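Local structure of peptidoglycan synthetase penicillin-binding protein 3 (4YE5) at residues Y238-G243 with V522-Q527. The protein probably binds penicillin through a transpeptidase domain and, as in related penicillin-binding proteins, is likely to cross-link the peptidoglycan of the cell wall. Sequence-based numbering, arbitrary orientation.
Sequences YHSAWG and VLKDPQ
W242 has its CG between the backbone N and the carbonyl carbon (chi1 52°), while K524 holds its CG anti to the backbone N (chi1 -178°) and runs on extended, which sets CB over the indole and sends the rest of the chain past NE1. The contact lies where strand 517-524 ends beside the start of its antiparallel neighbour in the five-stranded sheet of the penicillin-binding transpeptidase domain. K524 CB makes a CH-pi contact, 3.8 Å from the centroid of the five-membered ring of W242; farther along, K524 CD comes 3.3 Å from W242 NE1. A lysine suits this place because its aliphatic stem can lie against an aromatic ring while NZ reaches on to hydrogen-bond A493 O. R277 adds a cation-pi contact to the same indole, and V522 CG1 meets the six-membered ring at W242 CZ3. G243 and L523 form a non-hydrogen-bonded pair; glycine fits because, without a side chain, its CA lets L523 CD2 pack directly on it at 3.7 Å. K524 is gripped through both backbone N and O: its N gives an almost straight bond to W242 O (172°), and its O accepts from A241 N. The small side chain of S240 lets OG sit 3.5 Å from P526 CA and against L523 CB. H239, with positive phi, is first to leave helix 221-238; a water donates to both H239 O and D525 O, bridging the two loops. The hydrogen bond from Q527 N to Y238 O, 2.8 Å long, lies in the carbonyl plane.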
# COMPACT_ATOMS: atom_id res chain seq x y z
N TYR A 238 24.28 1.79 -9.45
CA TYR A 238 23.90 2.64 -10.60
C TYR A 238 23.56 4.08 -10.23
O TYR A 238 23.35 4.92 -11.11
CB TYR A 238 22.70 2.03 -11.33
CG TYR A 238 22.87 0.56 -11.67
CD1 TYR A 238 23.91 0.14 -12.51
CD2 TYR A 238 22.01 -0.40 -11.16
CE1 TYR A 238 24.08 -1.20 -12.82
CE2 TYR A 238 22.16 -1.75 -11.47
CZ TYR A 238 23.21 -2.14 -12.32
OH TYR A 238 23.38 -3.47 -12.64
N HIS A 239 23.46 4.35 -8.93
CA HIS A 239 23.30 5.71 -8.42
C HIS A 239 22.09 6.48 -8.96
O HIS A 239 22.15 7.71 -9.09
CB HIS A 239 24.59 6.51 -8.65
CG HIS A 239 25.81 5.80 -8.16
ND1 HIS A 239 26.10 5.66 -6.82
CD2 HIS A 239 26.81 5.18 -8.83
CE1 HIS A 239 27.23 4.98 -6.69
NE2 HIS A 239 27.68 4.68 -7.89
N SER A 240 21.01 5.77 -9.26
CA SER A 240 19.76 6.40 -9.67
C SER A 240 19.31 7.41 -8.64
O SER A 240 19.58 7.25 -7.45
CB SER A 240 18.68 5.34 -9.82
OG SER A 240 19.11 4.31 -10.69
N ALA A 241 18.64 8.48 -9.09
CA ALA A 241 18.09 9.44 -8.13
C ALA A 241 17.08 8.72 -7.21
O ALA A 241 16.96 9.03 -6.03
CB ALA A 241 17.42 10.60 -8.84
N TRP A 242 16.37 7.75 -7.78
CA TRP A 242 15.45 6.93 -7.00
C TRP A 242 15.06 5.73 -7.84
O TRP A 242 15.30 5.73 -9.05
CB TRP A 242 14.18 7.69 -6.51
CG TRP A 242 13.35 8.47 -7.55
CD1 TRP A 242 13.24 9.84 -7.64
CD2 TRP A 242 12.49 7.94 -8.59
NE1 TRP A 242 12.40 10.18 -8.67
CE2 TRP A 242 11.91 9.04 -9.26
CE3 TRP A 242 12.16 6.65 -9.02
CZ2 TRP A 242 11.04 8.89 -10.34
CZ3 TRP A 242 11.28 6.50 -10.10
CH2 TRP A 242 10.74 7.63 -10.75
N GLY A 243 14.50 4.72 -7.19
CA GLY A 243 14.02 3.55 -7.91
C GLY A 243 12.76 3.06 -7.21
O GLY A 243 12.63 3.21 -5.99
N VAL A 522 11.12 1.00 -12.17
CA VAL A 522 11.35 2.33 -12.74
C VAL A 522 12.49 3.00 -11.99
O VAL A 522 12.44 3.09 -10.76
CB VAL A 522 10.08 3.22 -12.61
CG1 VAL A 522 10.30 4.54 -13.32
CG2 VAL A 522 8.85 2.48 -13.20
N LEU A 523 13.51 3.45 -12.71
CA LEU A 523 14.67 4.13 -12.10
C LEU A 523 14.83 5.49 -12.72
O LEU A 523 14.72 5.64 -13.94
CB LEU A 523 15.97 3.33 -12.36
CG LEU A 523 15.94 1.84 -12.00
CD1 LEU A 523 17.26 1.19 -12.46
CD2 LEU A 523 15.75 1.63 -10.49
N LYS A 524 15.11 6.50 -11.90
CA LYS A 524 15.35 7.84 -12.40
C LYS A 524 16.83 8.11 -12.54
O LYS A 524 17.59 7.92 -11.60
CB LYS A 524 14.71 8.91 -11.50
CG LYS A 524 14.92 10.35 -12.05
CD LYS A 524 14.11 11.40 -11.27
CE LYS A 524 14.48 12.82 -11.75
NZ LYS A 524 13.49 13.87 -11.30
N ASP A 525 17.23 8.54 -13.73
CA ASP A 525 18.62 8.86 -14.03
C ASP A 525 19.64 7.79 -13.61
O ASP A 525 20.62 8.10 -12.93
CB ASP A 525 18.98 10.20 -13.39
CG ASP A 525 18.28 11.38 -14.07
OD1 ASP A 525 18.02 11.30 -15.29
OD2 ASP A 525 17.99 12.39 -13.38
N PRO A 526 19.43 6.51 -14.02
CA PRO A 526 20.47 5.51 -13.70
C PRO A 526 21.78 5.79 -14.44
O PRO A 526 21.77 6.31 -15.54
CB PRO A 526 19.85 4.20 -14.21
CG PRO A 526 18.94 4.63 -15.32
CD PRO A 526 18.35 5.95 -14.85
N GLN A 527 22.91 5.45 -13.81
CA GLN A 527 24.23 5.63 -14.39
C GLN A 527 24.83 4.25 -14.64
O GLN A 527 24.32 3.27 -14.14
CB GLN A 527 25.13 6.37 -13.40
CG GLN A 527 24.54 7.66 -12.86
CD GLN A 527 24.42 8.71 -13.95
OE1 GLN A 527 25.41 9.05 -14.59
NE2 GLN A 527 23.20 9.21 -14.19
O HOH W 1 21.49 9.67 -11.08